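Local structure of 3-dehydroquinate dehydratase (Aquifex aeolicus, 2EGZ) at residues B[128-133]-B[141-146]; B[155-160]-B[167-172]; B[89-94]-B[135-140]; B[119-122]-B[126-129]; B[102-105]-B[110-113]. The protein catalyses the cis-dehydration of 3-dehydroquinate to 3-dehydroshikimate, the third step of the chorismate pathway, through a Schiff-base intermediate, as a homodimeric type I dehydroquinase. All coordinates share one frame; numbering follows the deposited sequence.

Contact 1: B[128-133]-B[141-146]; sequences REVLRE and PKIAVK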
# COMPACT_ATOMS: atom_id res chain seq x y z
N ARG B 128 -11.46 0.29 11.23
CA ARG B 128 -11.22 1.10 12.42
C ARG B 128 -9.81 1.70 12.46
O ARG B 128 -9.63 2.84 12.89
CB ARG B 128 -11.47 0.29 13.69
CG ARG B 128 -12.94 -0.06 13.92
CD ARG B 128 -13.14 -0.68 15.30
NE ARG B 128 -12.53 -2.00 15.40
CZ ARG B 128 -13.18 -3.14 15.23
NH1 ARG B 128 -14.49 -3.14 14.98
NH2 ARG B 128 -12.53 -4.29 15.32
N GLU B 129 -8.82 0.94 12.01
CA GLU B 129 -7.45 1.44 12.02
C GLU B 129 -7.29 2.61 11.06
O GLU B 129 -6.61 3.59 11.37
CB GLU B 129 -6.46 0.35 11.64
CG GLU B 129 -5.01 0.81 11.71
CD GLU B 129 -4.04 -0.29 11.38
OE1 GLU B 129 -4.09 -1.35 12.03
OE2 GLU B 129 -3.22 -0.09 10.46
N VAL B 130 -7.90 2.50 9.88
CA VAL B 130 -7.82 3.57 8.89
C VAL B 130 -8.42 4.84 9.48
O VAL B 130 -7.85 5.93 9.33
CB VAL B 130 -8.59 3.19 7.59
CG1 VAL B 130 -8.74 4.41 6.69
CG2 VAL B 130 -7.85 2.09 6.86
N LEU B 131 -9.55 4.71 10.15
CA LEU B 131 -10.20 5.86 10.76
C LEU B 131 -9.35 6.45 11.88
O LEU B 131 -9.15 7.66 11.94
CB LEU B 131 -11.57 5.45 11.31
CG LEU B 131 -12.57 5.00 10.24
CD1 LEU B 131 -13.83 4.48 10.92
CD2 LEU B 131 -12.89 6.17 9.32
N ARG B 132 -8.85 5.59 12.75
CA ARG B 132 -8.03 6.08 13.86
C ARG B 132 -6.74 6.73 13.40
O ARG B 132 -6.33 7.74 13.97
CB ARG B 132 -7.75 4.94 14.84
CG ARG B 132 -8.98 4.62 15.68
CD ARG B 132 -8.76 3.53 16.70
NE ARG B 132 -10.00 3.34 17.45
CZ ARG B 132 -10.58 2.16 17.65
NH1 ARG B 132 -10.03 1.06 17.17
NH2 ARG B 132 -11.73 2.09 18.32
N GLU B 133 -6.10 6.16 12.39
CA GLU B 133 -4.85 6.74 11.88
C GLU B 133 -5.14 8.10 11.25
O GLU B 133 -4.36 9.04 11.40
CB GLU B 133 -4.20 5.81 10.86
CG GLU B 133 -3.57 4.59 11.49
CD GLU B 133 -2.35 4.95 12.33
OE1 GLU B 133 -1.29 5.24 11.74
OE2 GLU B 133 -2.46 4.96 13.57
N PRO B 141 -10.58 11.34 7.95
CA PRO B 141 -10.41 10.03 7.32
C PRO B 141 -11.47 9.74 6.26
O PRO B 141 -12.65 10.00 6.45
CB PRO B 141 -10.48 9.07 8.51
CG PRO B 141 -11.39 9.78 9.47
CD PRO B 141 -10.93 11.21 9.38
N LYS B 142 -11.01 9.20 5.13
CA LYS B 142 -11.89 8.84 4.02
C LYS B 142 -11.64 7.39 3.67
O LYS B 142 -10.49 6.99 3.45
CB LYS B 142 -11.59 9.72 2.79
CG LYS B 142 -12.29 9.24 1.53
CD LYS B 142 -11.99 10.13 0.33
CE LYS B 142 -12.74 9.64 -0.90
NZ LYS B 142 -12.54 10.50 -2.10
N ILE B 143 -12.71 6.60 3.61
CA ILE B 143 -12.61 5.19 3.27
C ILE B 143 -13.52 4.92 2.07
O ILE B 143 -14.71 5.17 2.13
CB ILE B 143 -13.07 4.28 4.44
CG1 ILE B 143 -12.19 4.54 5.67
CG2 ILE B 143 -12.98 2.81 4.04
CD1 ILE B 143 -12.63 3.77 6.90
N ALA B 144 -12.94 4.43 0.98
CA ALA B 144 -13.70 4.11 -0.22
C ALA B 144 -13.38 2.65 -0.56
O ALA B 144 -12.29 2.36 -1.04
CB ALA B 144 -13.29 5.03 -1.36
N VAL B 145 -14.33 1.76 -0.30
CA VAL B 145 -14.12 0.33 -0.54
C VAL B 145 -15.28 -0.34 -1.28
O VAL B 145 -16.45 -0.02 -1.05
CB VAL B 145 -13.89 -0.41 0.80
CG1 VAL B 145 -12.65 0.13 1.49
CG2 VAL B 145 -15.11 -0.25 1.71
N LYS B 146 -14.95 -1.29 -2.15
CA LYS B 146 -15.97 -1.99 -2.92
C LYS B 146 -16.77 -2.95 -2.07
O LYS B 146 -16.22 -3.79 -1.35
CB LYS B 146 -15.34 -2.76 -4.09
CG LYS B 146 -16.38 -3.52 -4.92
CD LYS B 146 -15.75 -4.30 -6.06
CE LYS B 146 -16.81 -5.07 -6.85
NZ LYS B 146 -16.22 -5.91 -7.92
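I143, the strand residue that V130 and L131 of the helix cover, is tied into the sheet through its backbone: I143 N probably hydrogen-bonds to I168 O in the next strand. No hydrogen bond runs from helix to strand, and carbon meets carbon instead. CG1 of I143 is anti to the carbonyl carbon (chi1 -60°) and the chain runs on extended (chi2 176°), which carries CD1 out to the helix. There it presses against L131 CD2 at 3.4 Å, tighter than an ordinary methyl contact, the two side chains crossing at about a right angle. V130 lays CG1 3.6 Å from I143 CG1, and L131 CD2 also reaches P141 CB at 3.9 Å, so this one methyl spans both strand residues. In the (beta/alpha)8 barrel, helix 124-136 runs back along the outside of strand 140-146; the axes of segments 128-133 and 141-146 approach to 7.7 Å, their directions 152° apart. P141 and I143 face this helix, whereas K142 between them points away from it; its NZ forms the Schiff base with substrate and here holds a hydrogen bond to a bound tartrate, close to H116. An alanine in place of I143 would take away CG1 and CD1, which would probably leave V130 CG1 without its partner here and L131 CD2 with P141 alone, opening a gap. L156 of helix 150-160 also packs on I143.

Contact 2: B[155-160]-B[167-172]; sequences RLLCIS and KILISM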
# COMPACT_ATOMS: atom_id res chain seq x y z
N ARG B 155 -22.05 -3.04 7.15
CA ARG B 155 -20.88 -3.20 8.01
C ARG B 155 -19.98 -1.97 8.01
O ARG B 155 -19.59 -1.48 9.07
CB ARG B 155 -20.09 -4.45 7.56
CG ARG B 155 -19.01 -4.89 8.54
CD ARG B 155 -18.61 -6.35 8.28
NE ARG B 155 -18.08 -6.55 6.93
CZ ARG B 155 -16.85 -6.20 6.55
NH1 ARG B 155 -16.45 -6.42 5.31
NH2 ARG B 155 -16.02 -5.62 7.41
N LEU B 156 -19.65 -1.46 6.83
CA LEU B 156 -18.80 -0.27 6.75
C LEU B 156 -19.43 0.89 7.52
O LEU B 156 -18.76 1.57 8.30
CB LEU B 156 -18.61 0.16 5.29
CG LEU B 156 -17.90 1.52 5.11
CD1 LEU B 156 -16.47 1.41 5.63
CD2 LEU B 156 -17.90 1.93 3.64
N LEU B 157 -20.72 1.10 7.31
CA LEU B 157 -21.41 2.20 7.98
C LEU B 157 -21.49 2.03 9.48
O LEU B 157 -21.23 2.97 10.24
CB LEU B 157 -22.82 2.37 7.39
CG LEU B 157 -22.84 2.76 5.91
CD1 LEU B 157 -24.25 2.64 5.35
CD2 LEU B 157 -22.32 4.18 5.74
N CYS B 158 -21.85 0.83 9.92
CA CYS B 158 -21.97 0.57 11.35
C CYS B 158 -20.65 0.57 12.11
O CYS B 158 -20.57 1.10 13.23
CB CYS B 158 -22.69 -0.76 11.57
SG CYS B 158 -24.40 -0.67 11.02
N ILE B 159 -19.61 -0.01 11.52
CA ILE B 159 -18.32 -0.07 12.17
C ILE B 159 -17.69 1.32 12.28
O ILE B 159 -16.96 1.62 13.23
CB ILE B 159 -17.37 -1.02 11.42
CG1 ILE B 159 -17.91 -2.45 11.50
CG2 ILE B 159 -15.96 -0.94 11.99
CD1 ILE B 159 -18.02 -3.00 12.90
N SER B 160 -17.99 2.19 11.32
CA SER B 160 -17.43 3.53 11.33
C SER B 160 -17.85 4.32 12.56
O SER B 160 -17.14 5.24 12.98
CB SER B 160 -17.84 4.29 10.06
OG SER B 160 -19.18 4.76 10.16
N LYS B 167 -16.05 12.07 9.04
CA LYS B 167 -15.27 11.23 8.15
C LYS B 167 -15.97 11.22 6.80
O LYS B 167 -16.96 11.93 6.61
CB LYS B 167 -15.23 9.80 8.71
CG LYS B 167 -16.61 9.27 9.12
CD LYS B 167 -16.53 7.92 9.83
CE LYS B 167 -15.88 8.01 11.21
NZ LYS B 167 -16.80 8.52 12.28
N ILE B 168 -15.45 10.42 5.88
CA ILE B 168 -16.03 10.29 4.54
C ILE B 168 -16.10 8.79 4.28
O ILE B 168 -15.07 8.11 4.27
CB ILE B 168 -15.14 10.97 3.47
CG1 ILE B 168 -15.10 12.48 3.73
CG2 ILE B 168 -15.68 10.66 2.07
CD1 ILE B 168 -14.00 13.20 2.95
N LEU B 169 -17.31 8.29 4.10
CA LEU B 169 -17.52 6.87 3.88
C LEU B 169 -18.14 6.58 2.53
O LEU B 169 -19.17 7.17 2.19
CB LEU B 169 -18.43 6.31 4.97
CG LEU B 169 -17.93 6.57 6.39
CD1 LEU B 169 -19.00 6.16 7.38
CD2 LEU B 169 -16.63 5.80 6.61
N ILE B 170 -17.53 5.68 1.78
CA ILE B 170 -18.06 5.33 0.47
C ILE B 170 -17.95 3.84 0.19
O ILE B 170 -16.86 3.28 0.24
CB ILE B 170 -17.29 6.06 -0.66
CG1 ILE B 170 -17.34 7.57 -0.43
CG2 ILE B 170 -17.90 5.72 -2.01
CD1 ILE B 170 -16.37 8.34 -1.29
N SER B 171 -19.09 3.21 -0.08
CA SER B 171 -19.10 1.80 -0.45
C SER B 171 -19.25 1.88 -1.97
O SER B 171 -20.31 2.26 -2.47
CB SER B 171 -20.30 1.06 0.15
OG SER B 171 -20.14 0.89 1.54
N MET B 172 -18.19 1.54 -2.69
CA MET B 172 -18.21 1.59 -4.15
C MET B 172 -18.92 0.37 -4.74
O MET B 172 -19.10 -0.65 -4.07
CB MET B 172 -16.78 1.67 -4.70
CG MET B 172 -15.99 2.91 -4.24
SD MET B 172 -14.31 3.07 -4.94
CE MET B 172 -13.48 1.68 -4.14
O HOH W 1 -19.28 6.90 11.71
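K167 leaves its backbone with CG between N and the carbonyl carbon (chi1 49°) and folds twice more toward the end of helix 150-160. Its CB packs against P141 O. Farther out, CD lies 3.9 Å from S160 CB, and CE passes close to both S160 O and the hydroxyl of Y135. NZ is held mainly by hydrogen bonds to the carbonyls of G165 and V163, by water 1 at 3.0 Å, and by a weak bond to S160 O. That water donates to S160 OG over 2.6 Å. The same hydroxyl gives its own proton to L157 O at 2.7 Å, the donor tilted 32° from the carbonyl plane. L169 CD1 is pushed against S160 from the strand side, 3.5 Å from its CB, a tight fit. An alanine at S160 would probably leave L157 O without this hydroxyl donor and water 1 without its acceptor, breaking the water bridge to K167. Farther along, L156 sets CD2 3.2 Å from S171 OG. Helix and strand run nearly antiparallel, the return leg of the beta-alpha-beta unit 140-146, 150-160, 168-172, one of the repeated crossovers that build a TIM barrel.

Contact 3: B[89-94]-B[135-140]; sequences IELSSR and YRYGGI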
# COMPACT_ATOMS: atom_id res chain seq x y z
N ILE B 89 -4.75 13.21 0.65
CA ILE B 89 -3.51 12.46 0.56
C ILE B 89 -3.82 11.04 1.05
O ILE B 89 -4.63 10.86 1.95
CB ILE B 89 -2.40 13.10 1.43
CG1 ILE B 89 -1.08 12.34 1.27
CG2 ILE B 89 -2.83 13.12 2.89
CD1 ILE B 89 -0.51 12.38 -0.13
N GLU B 90 -3.18 10.04 0.45
CA GLU B 90 -3.43 8.66 0.86
C GLU B 90 -2.74 8.35 2.18
O GLU B 90 -1.62 8.81 2.43
CB GLU B 90 -2.92 7.67 -0.19
CG GLU B 90 -3.42 7.87 -1.62
CD GLU B 90 -2.79 9.07 -2.30
OE1 GLU B 90 -1.66 9.46 -1.92
OE2 GLU B 90 -3.42 9.61 -3.23
N LEU B 91 -3.41 7.58 3.03
CA LEU B 91 -2.84 7.20 4.32
C LEU B 91 -1.56 6.42 4.04
O LEU B 91 -0.62 6.46 4.83
CB LEU B 91 -3.83 6.31 5.10
CG LEU B 91 -3.37 5.70 6.43
CD1 LEU B 91 -3.00 6.79 7.42
CD2 LEU B 91 -4.48 4.83 6.99
N SER B 92 -1.54 5.71 2.92
CA SER B 92 -0.39 4.90 2.54
C SER B 92 0.85 5.71 2.15
O SER B 92 1.95 5.17 2.10
CB SER B 92 -0.77 3.94 1.40
OG SER B 92 -1.24 4.64 0.27
N SER B 93 0.67 7.01 1.89
CA SER B 93 1.79 7.88 1.55
C SER B 93 2.28 8.52 2.85
O SER B 93 2.29 9.74 3.00
CB SER B 93 1.35 8.97 0.57
OG SER B 93 0.86 8.42 -0.64
N ARG B 94 2.68 7.66 3.78
CA ARG B 94 3.14 8.08 5.10
C ARG B 94 4.15 9.22 5.14
O ARG B 94 4.09 10.07 6.03
CB ARG B 94 3.71 6.87 5.84
CG ARG B 94 2.72 5.72 6.00
CD ARG B 94 1.71 5.99 7.10
NE ARG B 94 0.72 4.92 7.20
CZ ARG B 94 -0.06 4.71 8.25
NH1 ARG B 94 0.03 5.51 9.31
NH2 ARG B 94 -0.93 3.71 8.25
N TYR B 135 -7.36 10.26 12.09
CA TYR B 135 -7.52 11.25 13.14
C TYR B 135 -6.19 11.53 13.83
O TYR B 135 -5.92 12.65 14.25
CB TYR B 135 -8.55 10.78 14.18
CG TYR B 135 -9.96 10.70 13.64
CD1 TYR B 135 -10.54 11.81 13.01
CD2 TYR B 135 -10.72 9.54 13.75
CE1 TYR B 135 -11.84 11.75 12.50
CE2 TYR B 135 -12.02 9.47 13.25
CZ TYR B 135 -12.57 10.57 12.63
OH TYR B 135 -13.84 10.51 12.11
N ARG B 136 -5.37 10.49 13.95
CA ARG B 136 -4.06 10.61 14.58
C ARG B 136 -3.15 11.55 13.80
O ARG B 136 -2.33 12.26 14.39
CB ARG B 136 -3.42 9.23 14.72
CG ARG B 136 -1.97 9.23 15.18
CD ARG B 136 -1.52 7.81 15.55
NE ARG B 136 -0.07 7.68 15.65
CZ ARG B 136 0.72 7.26 14.67
NH1 ARG B 136 0.20 6.91 13.50
NH2 ARG B 136 2.03 7.17 14.85
N TYR B 137 -3.29 11.57 12.48
CA TYR B 137 -2.48 12.44 11.63
C TYR B 137 -3.15 13.79 11.39
O TYR B 137 -2.70 14.58 10.55
CB TYR B 137 -2.18 11.77 10.29
CG TYR B 137 -1.08 10.73 10.36
CD1 TYR B 137 0.26 11.11 10.38
CD2 TYR B 137 -1.38 9.37 10.42
CE1 TYR B 137 1.28 10.15 10.46
CE2 TYR B 137 -0.38 8.41 10.50
CZ TYR B 137 0.95 8.81 10.52
OH TYR B 137 1.94 7.85 10.60
N GLY B 138 -4.23 14.04 12.13
CA GLY B 138 -4.95 15.30 12.03
C GLY B 138 -5.79 15.58 10.80
O GLY B 138 -6.03 16.73 10.46
N GLY B 139 -6.28 14.54 10.13
CA GLY B 139 -7.09 14.77 8.96
C GLY B 139 -8.47 14.17 9.05
O GLY B 139 -8.84 13.58 10.07
N ILE B 140 -9.25 14.34 7.99
CA ILE B 140 -10.59 13.79 7.91
C ILE B 140 -10.41 12.45 7.22
O ILE B 140 -10.11 12.39 6.03
CB ILE B 140 -11.52 14.66 7.06
CG1 ILE B 140 -11.59 16.08 7.64
CG2 ILE B 140 -12.92 14.03 7.00
CD1 ILE B 140 -12.34 17.06 6.75
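R94 reaches over to Y137 on the outer side of the TIM barrel, where the turn after strand 86-90 meets the end of helix 124-136. The helix closes in a Schellman motif, with G138 at positive phi (73°) and its N 3.0 Å from Y135 O, and Y137 is the first residue to leave helical angles. On the other side, E90 to S93 form a type I turn. The arginine chain bends at its second torsion (chi2 -77°), which folds the guanidinium back over L91: methyl CD1 of L91 lies over the centre of that flat group, 3.7 Å from R94 CZ. Y137 holds CG anti to its carbonyl carbon, which sends the ring toward R94. Guanidinium and phenol planes stand 70° apart, and the two side chains cross at about a right angle. NH1 approaches the ring at its edge, 3.2 Å from Y137 CE2, and gives a weak hydrogen bond to Y137 OH. Its stronger partner is E133: R94 NH1 and R136 NH1 both form salt bridges to E133 OE1, so the two arginines gather round one anion, R94 NH1 and R136 NH1 coming within 4.4 Å. L91 CD1 also touches the tyrosine, 4.3 Å from Y137 CD2, and thereby lies against both flat groups. On the same side of the ring plane as L91 CD1, I113 CD1 packs 3.5 Å from Y137 CB.

Contact 4: B[119-122]-B[126-129]; sequences ELTP and IIRE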
# COMPACT_ATOMS: atom_id res chain seq x y z
N GLU B 119 -11.25 -3.82 -4.50
CA GLU B 119 -11.64 -5.22 -4.57
C GLU B 119 -12.66 -5.70 -3.55
O GLU B 119 -13.53 -6.52 -3.87
CB GLU B 119 -10.39 -6.11 -4.46
CG GLU B 119 -9.54 -6.17 -5.71
CD GLU B 119 -8.32 -7.05 -5.53
OE1 GLU B 119 -8.45 -8.15 -4.94
OE2 GLU B 119 -7.22 -6.66 -6.00
N LEU B 120 -12.56 -5.21 -2.32
CA LEU B 120 -13.46 -5.67 -1.26
C LEU B 120 -13.52 -4.72 -0.08
O LEU B 120 -12.79 -3.74 -0.01
CB LEU B 120 -12.97 -7.04 -0.76
CG LEU B 120 -11.48 -7.08 -0.38
CD1 LEU B 120 -11.27 -6.52 1.03
CD2 LEU B 120 -10.96 -8.52 -0.43
N THR B 121 -14.41 -5.02 0.86
CA THR B 121 -14.55 -4.24 2.07
C THR B 121 -13.74 -5.01 3.10
O THR B 121 -14.12 -6.11 3.52
CB THR B 121 -16.02 -4.15 2.52
OG1 THR B 121 -16.78 -3.52 1.48
CG2 THR B 121 -16.15 -3.34 3.81
N PRO B 122 -12.60 -4.45 3.53
CA PRO B 122 -11.73 -5.12 4.51
C PRO B 122 -12.36 -5.38 5.87
O PRO B 122 -13.39 -4.79 6.22
CB PRO B 122 -10.52 -4.19 4.58
CG PRO B 122 -11.13 -2.84 4.33
CD PRO B 122 -12.10 -3.10 3.21
N ILE B 126 -9.42 -3.29 10.21
CA ILE B 126 -8.77 -2.45 9.21
C ILE B 126 -9.58 -1.17 9.04
O ILE B 126 -9.02 -0.07 8.95
CB ILE B 126 -8.65 -3.18 7.86
CG1 ILE B 126 -7.61 -4.30 7.98
CG2 ILE B 126 -8.25 -2.20 6.76
CD1 ILE B 126 -7.38 -5.09 6.70
N ILE B 127 -10.90 -1.29 8.99
CA ILE B 127 -11.76 -0.12 8.86
C ILE B 127 -11.48 0.83 10.02
O ILE B 127 -11.28 2.03 9.83
CB ILE B 127 -13.25 -0.51 8.88
CG1 ILE B 127 -13.59 -1.31 7.62
CG2 ILE B 127 -14.13 0.74 9.01
CD1 ILE B 127 -14.99 -1.88 7.59
N ARG B 128 -11.46 0.29 11.23
CA ARG B 128 -11.22 1.10 12.42
C ARG B 128 -9.81 1.70 12.46
O ARG B 128 -9.63 2.84 12.89
CB ARG B 128 -11.47 0.29 13.69
CG ARG B 128 -12.94 -0.06 13.92
CD ARG B 128 -13.14 -0.68 15.30
NE ARG B 128 -12.53 -2.00 15.40
CZ ARG B 128 -13.18 -3.14 15.23
NH1 ARG B 128 -14.49 -3.14 14.98
NH2 ARG B 128 -12.53 -4.29 15.32
N GLU B 129 -8.82 0.94 12.01
CA GLU B 129 -7.45 1.44 12.02
C GLU B 129 -7.29 2.61 11.06
O GLU B 129 -6.61 3.59 11.37
CB GLU B 129 -6.46 0.35 11.64
CG GLU B 129 -5.01 0.81 11.71
CD GLU B 129 -4.04 -0.29 11.38
OE1 GLU B 129 -4.09 -1.35 12.03
OE2 GLU B 129 -3.22 -0.09 10.46
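I126 holds CG1 anti to its carbonyl carbon (chi1 -71°), which leaves branch CG2 lying against P122; I127 takes a similar turn (chi1 -68°) and runs on extended to CD1. P122 is thus approached by both isoleucines. Its CB meets I126 CG2 at 3.7 Å and its CG is nearly as close to the same methyl, ring and side chain crossing at about a right angle. I127 CD1 comes instead to the carbonyl, 3.6 Å from P122 O, and its tip also lies 4.2 Å from T121 CG2. The loop leads from strand 110-117 of the TIM barrel into helix 124-136, and here it lies back against the helix's first turn. S35 of the second subunit packs on both P122 and I126, which places the contact at the dimer interface. No hydrogen bond links the two segments; several polar groups of the loop are paired outside them. R155 NH1 donates to T121 O. Its NH2 does the same for the carbonyl of P122, and T121 OG1 bonds to K146 O. The contact itself is apolar, while R155 gives hydrogen bonds to two of the loop's carbonyls.

Contact 5: B[102-105]-B[110-113]; sequences NITK and KLII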
# COMPACT_ATOMS: atom_id res chain seq x y z
N ASN B 102 0.95 19.96 8.46
CA ASN B 102 1.51 21.24 8.89
C ASN B 102 1.18 22.34 7.90
O ASN B 102 0.80 23.44 8.29
CB ASN B 102 3.03 21.14 9.06
CG ASN B 102 3.44 20.27 10.24
OD1 ASN B 102 2.81 20.31 11.30
ND2 ASN B 102 4.51 19.50 10.07
N ILE B 103 1.31 22.03 6.61
CA ILE B 103 1.02 23.00 5.55
C ILE B 103 -0.44 23.43 5.57
O ILE B 103 -0.74 24.62 5.58
CB ILE B 103 1.35 22.40 4.16
CG1 ILE B 103 2.85 22.14 4.04
CG2 ILE B 103 0.89 23.36 3.06
CD1 ILE B 103 3.25 21.37 2.81
N THR B 104 -1.35 22.46 5.56
CA THR B 104 -2.78 22.78 5.57
C THR B 104 -3.20 23.49 6.85
O THR B 104 -3.94 24.47 6.81
CB THR B 104 -3.64 21.51 5.40
OG1 THR B 104 -3.31 20.56 6.41
CG2 THR B 104 -3.40 20.89 4.02
N LYS B 105 -2.73 22.98 7.99
CA LYS B 105 -3.05 23.56 9.28
C LYS B 105 -2.68 25.04 9.34
O LYS B 105 -3.49 25.89 9.70
CB LYS B 105 -2.30 22.81 10.39
CG LYS B 105 -2.51 23.37 11.79
CD LYS B 105 -3.82 22.91 12.41
CE LYS B 105 -4.08 23.60 13.74
NZ LYS B 105 -2.92 23.50 14.67
N LYS B 110 -8.02 22.16 5.11
CA LYS B 110 -8.32 20.83 5.64
C LYS B 110 -7.62 19.69 4.92
O LYS B 110 -7.41 19.74 3.71
CB LYS B 110 -9.83 20.57 5.60
CG LYS B 110 -10.66 21.54 6.43
CD LYS B 110 -12.14 21.19 6.37
CE LYS B 110 -12.95 22.09 7.30
NZ LYS B 110 -14.39 21.71 7.31
N LEU B 111 -7.27 18.66 5.68
CA LEU B 111 -6.60 17.50 5.12
C LEU B 111 -7.48 16.27 5.16
O LEU B 111 -8.00 15.90 6.22
CB LEU B 111 -5.30 17.21 5.89
CG LEU B 111 -4.38 16.14 5.29
CD1 LEU B 111 -3.88 16.60 3.93
CD2 LEU B 111 -3.21 15.86 6.23
N ILE B 112 -7.66 15.64 4.01
CA ILE B 112 -8.43 14.41 3.94
C ILE B 112 -7.37 13.33 3.81
O ILE B 112 -6.45 13.47 3.01
CB ILE B 112 -9.34 14.36 2.70
CG1 ILE B 112 -10.50 15.35 2.85
CG2 ILE B 112 -9.87 12.95 2.48
CD1 ILE B 112 -11.36 15.47 1.60
N ILE B 113 -7.47 12.27 4.60
CA ILE B 113 -6.51 11.18 4.53
C ILE B 113 -7.31 9.97 4.11
O ILE B 113 -8.13 9.45 4.87
CB ILE B 113 -5.83 10.97 5.89
CG1 ILE B 113 -5.00 12.22 6.23
CG2 ILE B 113 -4.93 9.73 5.84
CD1 ILE B 113 -4.38 12.20 7.62
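Only two residues separate helix 94-107 from strand 110-117, and T104 and K110 come together, their CA atoms 5.9 Å apart. T104 is the residue that meets the strand from the helix side. Its hydroxyl occupies the place between backbone N and carbonyl carbon (chi1 56°), which turns OG1 back along the helix toward two carbonyls of the preceding turn, those of L100 and Y101, both hydrogen-bonded to it. A single proton serves these two acceptors, so the pair is probably shared or alternates. The polar atom is thus paired within the helix, and it meets the strand by van der Waals contact: OG1 lies 3.9 Å from L111 CB, the side chains crossing at about a right angle, while methyl CG2 of T104 stands 4.2 Å from K110 O. This is the return from helix to strand in the beta-alpha-beta unit 86-90, 94-107, 110-117, a repeated element of the (beta/alpha)8 barrel. L111 directs its side chain to the helix layer; with CG anti to the backbone N (chi1 -172°), it packs on L100 and Y101, and on T87 and I89 of the adjoining strand. K110, by contrast, points away from the helix and lies exposed. The strand's edges are held by its neighbours: the backbone of L111 is hydrogen-bonded to that of I140, and the backbone of I112 to that of I89.

All five contacts belong to one (beta/alpha)8 barrel and involve the consecutive strands 86-90, 110-117, 140-146 and 168-172 or the helices and loops joined to them. Along the chain, contact 5 is nested within the loop closed by contact 3, as is contact 4; contacts 1 and 3 alternate, and contact 2 comes last. Contacts 1, 3 and 4 share helix 124-136. Contacts 1 and 4 are the nearest pair, centres about 7 Å apart, whereas those of contacts 4 and 5 lie about 23 Å apart. Contacts 1, 2, 3 and 5 reach the same parallel sheet, and strand 140-146 carries K142, the Schiff-base lysine, on its side away from helix 124-136; contact 4 meets the second subunit.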